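Local atomic coordinates of similar to yteR (Bacilus subtilis) (Clostridium acetobutylicum, PDB entry 4WU0), a protein that probably hydrolyses unsaturated rhamnogalacturonan fragments of pectin, as a family GH105 glycoside hydrolase related to YteR. Residues A[96-106]-A[138-146]. Residues are numbered along the deposited sequence; the frame is centred on the assembly and turned at random.
Sequences RKALINLRKQI and FYAKYVKEF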
ATOM      1  N   ARG A  96      20.918  -7.385  -4.681  1.00 18.54           N
ATOM      2  CA  ARG A  96      21.546  -6.123  -4.329  1.00 17.89           C
ATOM      3  C   ARG A  96      21.758  -5.264  -5.573  1.00 17.76           C
ATOM      4  O   ARG A  96      21.524  -4.049  -5.538  1.00 18.75           O
ATOM      5  CB  ARG A  96      22.869  -6.356  -3.616  1.00 19.33           C
ATOM      6  CG  ARG A  96      23.583  -5.091  -3.208  1.00 19.94           C
ATOM      7  CD  ARG A  96      22.876  -4.380  -2.085  1.00 28.57           C
ATOM      8  NE  ARG A  96      23.563  -3.129  -1.749  1.00 39.88           N
ATOM      9  CZ  ARG A  96      23.109  -1.902  -2.010  1.00 39.64           C
ATOM     10  NH1 ARG A  96      21.938  -1.719  -2.608  1.00 27.49           N
ATOM     11  NH2 ARG A  96      23.841  -0.849  -1.665  1.00 36.08           N
ATOM     12  N   LYS A  97      22.163  -5.879  -6.686  1.00 18.54           N
ATOM     13  CA  LYS A  97      22.380  -5.102  -7.909  1.00 20.97           C
ATOM     14  C   LYS A  97      21.063  -4.535  -8.425  1.00 17.86           C
ATOM     15  O   LYS A  97      21.015  -3.412  -8.897  1.00 18.15           O
ATOM     16  CB  LYS A  97      23.054  -5.944  -8.993  1.00 21.34           C
ATOM     17  CG  LYS A  97      24.503  -6.268  -8.706  1.00 23.56           C
ATOM     18  CD  LYS A  97      25.050  -7.205  -9.770  1.00 27.86           C
ATOM     19  CE  LYS A  97      26.523  -7.499  -9.570  1.00 41.62           C
ATOM     20  NZ  LYS A  97      26.916  -8.658 -10.405  1.00 46.29           N
ATOM     21  N   ALA A  98      20.000  -5.325  -8.335  1.00 17.13           N
ATOM     22  CA  ALA A  98      18.667  -4.865  -8.717  1.00 16.19           C
ATOM     23  C   ALA A  98      18.221  -3.694  -7.843  1.00 15.30           C
ATOM     24  O   ALA A  98      17.638  -2.717  -8.324  1.00 15.78           O
ATOM     25  CB  ALA A  98      17.657  -6.031  -8.642  1.00 16.99           C
ATOM     26  N   LEU A  99      18.552  -3.761  -6.566  1.00 15.84           N
ATOM     27  CA  LEU A  99      18.226  -2.690  -5.633  1.00 15.66           C
ATOM     28  C   LEU A  99      18.976  -1.409  -5.983  1.00 15.07           C
ATOM     29  O   LEU A  99      18.410  -0.319  -5.895  1.00 15.63           O
ATOM     30  CB  LEU A  99      18.524  -3.135  -4.200  1.00 14.96           C
ATOM     31  CG  LEU A  99      17.410  -4.019  -3.609  1.00 14.38           C
ATOM     32  CD1 LEU A  99      17.896  -4.795  -2.395  1.00 17.01           C
ATOM     33  CD2 LEU A  99      16.210  -3.156  -3.255  1.00 15.50           C
ATOM     34  N   ILE A 100      20.238  -1.543  -6.379  1.00 16.13           N
ATOM     35  CA  ILE A 100      21.025  -0.392  -6.804  1.00 16.86           C
ATOM     36  C   ILE A 100      20.353   0.247  -8.017  1.00 16.82           C
ATOM     37  O   ILE A 100      20.276   1.472  -8.123  1.00 17.65           O
ATOM     38  CB  ILE A 100      22.473  -0.798  -7.130  1.00 19.84           C
ATOM     39  CG1 ILE A 100      23.217  -1.083  -5.828  1.00 25.03           C
ATOM     40  CG2 ILE A 100      23.190   0.290  -7.931  1.00 21.82           C
ATOM     41  CD1 ILE A 100      24.446  -1.954  -6.010  1.00 37.05           C
ATOM     42  N   ASN A 101      19.848  -0.578  -8.929  1.00 16.89           N
ATOM     43  CA  ASN A 101      19.194  -0.053 -10.121  1.00 19.38           C
ATOM     44  C   ASN A 101      17.925   0.717  -9.770  1.00 19.80           C
ATOM     45  O   ASN A 101      17.668   1.779 -10.331  1.00 20.15           O
ATOM     46  CB  ASN A 101      18.900  -1.174 -11.136  1.00 19.42           C
ATOM     47  CG  ASN A 101      20.159  -1.732 -11.773  1.00 25.82           C
ATOM     48  OD1 ASN A 101      21.159  -1.019 -11.941  1.00 28.88           O
ATOM     49  ND2 ASN A 101      20.128  -3.019 -12.128  1.00 24.95           N
ATOM     50  N   LEU A 102      17.128   0.207  -8.830  1.00 16.87           N
ATOM     51  CA  LEU A 102      15.936   0.919  -8.419  1.00 16.68           C
ATOM     52  C   LEU A 102      16.288   2.208  -7.696  1.00 13.86           C
ATOM     53  O   LEU A 102      15.659   3.236  -7.918  1.00 15.79           O
ATOM     54  CB  LEU A 102      15.074   0.044  -7.499  1.00 15.92           C
ATOM     55  CG  LEU A 102      14.459  -1.184  -8.171  1.00 15.96           C
ATOM     56  CD1 LEU A 102      13.806  -2.062  -7.103  1.00 18.39           C
ATOM     57  CD2 LEU A 102      13.433  -0.807  -9.249  1.00 16.08           C
ATOM     58  N   ARG A 103      17.298   2.164  -6.832  1.00 14.49           N
ATOM     59  CA  ARG A 103      17.694   3.345  -6.083  1.00 15.18           C
ATOM     60  C   ARG A 103      18.129   4.478  -7.010  1.00 16.32           C
ATOM     61  O   ARG A 103      17.935   5.659  -6.695  1.00 17.86           O
ATOM     62  CB  ARG A 103      18.799   2.985  -5.086  1.00 15.09           C
ATOM     63  CG  ARG A 103      19.435   4.168  -4.383  1.00 16.44           C
ATOM     64  CD  ARG A 103      18.464   4.907  -3.500  1.00 15.44           C
ATOM     65  NE  ARG A 103      19.117   6.009  -2.812  1.00 17.22           N
ATOM     66  CZ  ARG A 103      19.375   7.189  -3.370  1.00 17.60           C
ATOM     67  NH1 ARG A 103      19.025   7.425  -4.636  1.00 19.83           N
ATOM     68  NH2 ARG A 103      19.961   8.146  -2.669  1.00 20.45           N
ATOM     69  N   LYS A 104      18.733   4.126  -8.147  1.00 15.88           N
ATOM     70  CA  LYS A 104      19.157   5.130  -9.122  1.00 16.76           C
ATOM     71  C   LYS A 104      17.965   5.957  -9.648  1.00 16.32           C
ATOM     72  O   LYS A 104      18.129   7.105 -10.011  1.00 17.17           O
ATOM     73  CB  LYS A 104      19.944   4.471 -10.264  1.00 18.26           C
ATOM     74  CG  LYS A 104      20.413   5.407 -11.362  1.00 28.32           C
ATOM     75  CD  LYS A 104      21.261   6.517 -10.802  1.00 39.67           C
ATOM     76  CE  LYS A 104      21.878   7.392 -11.886  1.00 47.30           C
ATOM     77  NZ  LYS A 104      22.361   8.673 -11.312  1.00 46.07           N
ATOM     78  N   GLN A 105      16.768   5.390  -9.674  1.00 16.12           N
ATOM     79  CA  GLN A 105      15.595   6.156 -10.103  1.00 15.18           C
ATOM     80  C   GLN A 105      15.350   7.372  -9.204  1.00 15.06           C
ATOM     81  O   GLN A 105      14.949   8.432  -9.659  1.00 16.69           O
ATOM     82  CB  GLN A 105      14.349   5.272 -10.105  1.00 17.20           C
ATOM     83  CG  GLN A 105      13.138   5.965 -10.700  1.00 17.97           C
ATOM     84  CD  GLN A 105      11.926   5.057 -10.821  1.00 16.10           C
ATOM     85  OE1 GLN A 105      12.034   3.886 -11.184  1.00 17.66           O
ATOM     86  NE2 GLN A 105      10.752   5.615 -10.528  1.00 13.41           N
ATOM     87  N   ILE A 106      15.605   7.199  -7.913  1.00 14.74           N
ATOM     88  CA  ILE A 106      15.375   8.253  -6.942  1.00 16.39           C
ATOM     89  C   ILE A 106      16.271   9.456  -7.183  1.00 15.85           C
ATOM     90  O   ILE A 106      15.895  10.584  -6.863  1.00 19.40           O
ATOM     91  CB  ILE A 106      15.484   7.679  -5.507  1.00 15.56           C
ATOM     92  CG1 ILE A 106      14.286   6.777  -5.266  1.00 18.03           C
ATOM     93  CG2 ILE A 106      15.512   8.783  -4.460  1.00 19.60           C
ATOM     94  CD1 ILE A 106      14.388   5.884  -4.022  1.00 19.76           C
ATOM     95  N   PHE A 138       9.398   2.610   0.244  1.00 11.97           N
ATOM     96  CA  PHE A 138      10.501   1.790  -0.216  1.00 12.90           C
ATOM     97  C   PHE A 138      11.822   2.492   0.089  1.00 12.89           C
ATOM     98  O   PHE A 138      12.779   1.869   0.570  1.00 12.83           O
ATOM     99  CB  PHE A 138      10.435   1.538  -1.716  1.00 14.60           C
ATOM    100  CG  PHE A 138      11.772   1.172  -2.312  1.00 12.75           C
ATOM    101  CD1 PHE A 138      12.362  -0.042  -2.017  1.00 13.02           C
ATOM    102  CD2 PHE A 138      12.470   2.057  -3.121  1.00 15.47           C
ATOM    103  CE1 PHE A 138      13.625  -0.380  -2.551  1.00 14.42           C
ATOM    104  CE2 PHE A 138      13.711   1.719  -3.654  1.00 15.74           C
ATOM    105  CZ  PHE A 138      14.279   0.494  -3.369  1.00 14.96           C
ATOM    106  N   TYR A 139      11.866   3.793  -0.196  1.00 12.58           N
ATOM    107  CA  TYR A 139      13.076   4.579   0.013  1.00 12.95           C
ATOM    108  C   TYR A 139      13.479   4.503   1.496  1.00 13.13           C
ATOM    109  O   TYR A 139      14.641   4.319   1.822  1.00 13.48           O
ATOM    110  CB  TYR A 139      12.839   6.027  -0.468  1.00 13.77           C
ATOM    111  CG  TYR A 139      14.035   6.935  -0.512  1.00 13.55           C
ATOM    112  CD1 TYR A 139      15.332   6.444  -0.430  1.00 13.95           C
ATOM    113  CD2 TYR A 139      13.865   8.304  -0.685  1.00 15.08           C
ATOM    114  CE1 TYR A 139      16.403   7.292  -0.468  1.00 14.59           C
ATOM    115  CE2 TYR A 139      14.934   9.151  -0.726  1.00 15.70           C
ATOM    116  CZ  TYR A 139      16.199   8.646  -0.620  1.00 14.75           C
ATOM    117  OH  TYR A 139      17.271   9.518  -0.658  1.00 18.39           O
ATOM    118  N   ALA A 140      12.507   4.581   2.401  1.00 12.87           N
ATOM    119  CA  ALA A 140      12.806   4.450   3.826  1.00 13.13           C
ATOM    120  C   ALA A 140      13.413   3.098   4.176  1.00 14.10           C
ATOM    121  O   ALA A 140      14.382   3.015   4.930  1.00 14.06           O
ATOM    122  CB  ALA A 140      11.540   4.696   4.663  1.00 15.52           C
ATOM    123  N   LYS A 141      12.830   2.021   3.650  1.00 13.69           N
ATOM    124  CA  LYS A 141      13.379   0.693   3.896  1.00 14.25           C
ATOM    125  C   LYS A 141      14.781   0.569   3.311  1.00 13.71           C
ATOM    126  O   LYS A 141      15.650  -0.052   3.907  1.00 14.86           O
ATOM    127  CB  LYS A 141      12.432  -0.381   3.366  1.00 14.21           C
ATOM    128  CG  LYS A 141      11.095  -0.378   4.129  1.00 22.46           C
ATOM    129  CD  LYS A 141      10.092  -1.341   3.559  1.00 36.20           C
ATOM    130  CE  LYS A 141       8.884  -1.477   4.494  1.00 34.21           C
ATOM    131  NZ  LYS A 141       9.237  -2.145   5.788  1.00 38.28           N
ATOM    132  N   TYR A 142      15.005   1.172   2.149  1.00 13.63           N
ATOM    133  CA  TYR A 142      16.305   1.114   1.517  1.00 14.07           C
ATOM    134  C   TYR A 142      17.334   1.846   2.385  1.00 14.62           C
ATOM    135  O   TYR A 142      18.435   1.348   2.619  1.00 14.97           O
ATOM    136  CB  TYR A 142      16.241   1.752   0.130  1.00 14.02           C
ATOM    137  CG  TYR A 142      17.511   1.594  -0.664  1.00 14.58           C
ATOM    138  CD1 TYR A 142      18.566   2.471  -0.487  1.00 15.01           C
ATOM    139  CD2 TYR A 142      17.665   0.566  -1.572  1.00 14.80           C
ATOM    140  CE1 TYR A 142      19.739   2.324  -1.198  1.00 16.38           C
ATOM    141  CE2 TYR A 142      18.815   0.422  -2.277  1.00 15.71           C
ATOM    142  CZ  TYR A 142      19.858   1.278  -2.075  1.00 17.47           C
ATOM    143  OH  TYR A 142      21.019   1.116  -2.801  1.00 20.53           O
ATOM    144  N   VAL A 143      16.970   3.032   2.854  1.00 14.35           N
ATOM    145  CA  VAL A 143      17.911   3.830   3.659  1.00 14.84           C
ATOM    146  C   VAL A 143      18.264   3.118   4.957  1.00 15.14           C
ATOM    147  O   VAL A 143      19.415   3.152   5.393  1.00 16.19           O
ATOM    148  CB  VAL A 143      17.318   5.232   3.962  1.00 16.45           C
ATOM    149  CG1 VAL A 143      18.146   6.003   4.994  1.00 15.36           C
ATOM    150  CG2 VAL A 143      17.169   6.015   2.664  1.00 17.85           C
ATOM    151  N   LYS A 144      17.274   2.494   5.585  1.00 14.85           N
ATOM    152  CA  LYS A 144      17.490   1.711   6.805  1.00 16.97           C
ATOM    153  C   LYS A 144      18.586   0.670   6.586  1.00 17.78           C
ATOM    154  O   LYS A 144      19.444   0.474   7.441  1.00 19.33           O
ATOM    155  CB  LYS A 144      16.190   1.022   7.235  1.00 18.35           C
ATOM    156  CG  LYS A 144      16.268   0.148   8.512  1.00 23.82           C
ATOM    157  CD  LYS A 144      16.589   1.007   9.722  1.00 28.85           C
ATOM    158  CE  LYS A 144      16.293   0.309  11.048  1.00 43.55           C
ATOM    159  NZ  LYS A 144      16.954  -1.012  11.149  1.00 47.57           N
ATOM    160  N   GLU A 145      18.566   0.025   5.429  1.00 17.22           N
ATOM    161  CA  GLU A 145      19.518  -1.045   5.143  1.00 15.94           C
ATOM    162  C   GLU A 145      20.862  -0.580   4.581  1.00 17.38           C
ATOM    163  O   GLU A 145      21.908  -1.143   4.930  1.00 21.89           O
ATOM    164  CB  GLU A 145      18.860  -2.070   4.191  1.00 24.55           C
ATOM    165  CG  GLU A 145      19.695  -3.324   3.919  1.00 32.85           C
ATOM    166  CD  GLU A 145      19.864  -4.235   5.143  1.00 37.72           C
ATOM    167  OE1 GLU A 145      19.030  -4.170   6.083  1.00 29.19           O
ATOM    168  OE2 GLU A 145      20.854  -5.008   5.158  1.00 44.43           O
ATOM    169  N   PHE A 146      20.845   0.441   3.724  1.00 17.19           N
ATOM    170  CA  PHE A 146      22.015   0.782   2.916  1.00 17.54           C
ATOM    171  C   PHE A 146      22.403   2.254   2.889  1.00 25.44           C
ATOM    172  O   PHE A 146      23.454   2.593   2.357  1.00 24.59           O
ATOM    173  CB  PHE A 146      21.747   0.476   1.440  1.00 19.95           C
ATOM    174  CG  PHE A 146      21.275  -0.915   1.164  1.00 19.64           C
ATOM    175  CD1 PHE A 146      22.135  -1.995   1.258  1.00 22.92           C
ATOM    176  CD2 PHE A 146      19.972  -1.138   0.730  1.00 16.99           C
ATOM    177  CE1 PHE A 146      21.680  -3.276   0.969  1.00 24.64           C
ATOM    178  CE2 PHE A 146      19.533  -2.407   0.432  1.00 20.67           C
ATOM    179  CZ  PHE A 146      20.379  -3.467   0.551  1.00 22.47           C
TER
HETATM  180  O   HOH W   1      23.108   2.494  -2.384  1.00 34.40           O
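Phe138 meets Leu99, Leu102 and Ile106 in the buried part of this helix pair, with Leu99 CD2 at the ring edge, 3.9 Å from Phe138 CE1. The CD1 methyl of Ile106 serves two rings: it touches Phe138 and also sits over a face of Tyr139, 4.0 Å from the ring centroid, a CH-pi contact. Tyr139 OH lies over a face of the Arg103 guanidinium, 3.6 Å from Arg103 NH2, and the two share Glu151, by a hydrogen bond from the tyrosine and a salt bridge from the arginine; Arg103 NH1 forms a second salt bridge, to Asp107. Tyr142 is the knob, set among Arg96, Leu99, Ile100 and Arg103. The aliphatic part of Arg103 lies over one face of its ring, with Arg103 CB 3.6 Å from Tyr142 CZ in a CH-pi contact, and Phe146 of the same helix packs on the opposite face. At the hydroxyl end, Arg96 NH1 donates a nearly straight bond to Tyr142 OH over 3.0 Å, almost in the guanidinium plane, and a water oxygen, a short 2.5 Å from Tyr142 OH, is a second partner. Phe146 takes the same guanidinium flat on its ring, Arg96 CZ standing 3.7 Å from the centroid with the planes 13° apart. With CG anti to the backbone N and the chain bent at chi2 (70°), Arg96 uses its edge on Tyr142 and its face on Phe146, which should limit rotation. A single aromatic knob beside a cation-pi stack thus joins segments 96-106 and 138-146, crossing at -123°, in the (alpha/alpha)6-barrel fold of six-hairpin glycosidases.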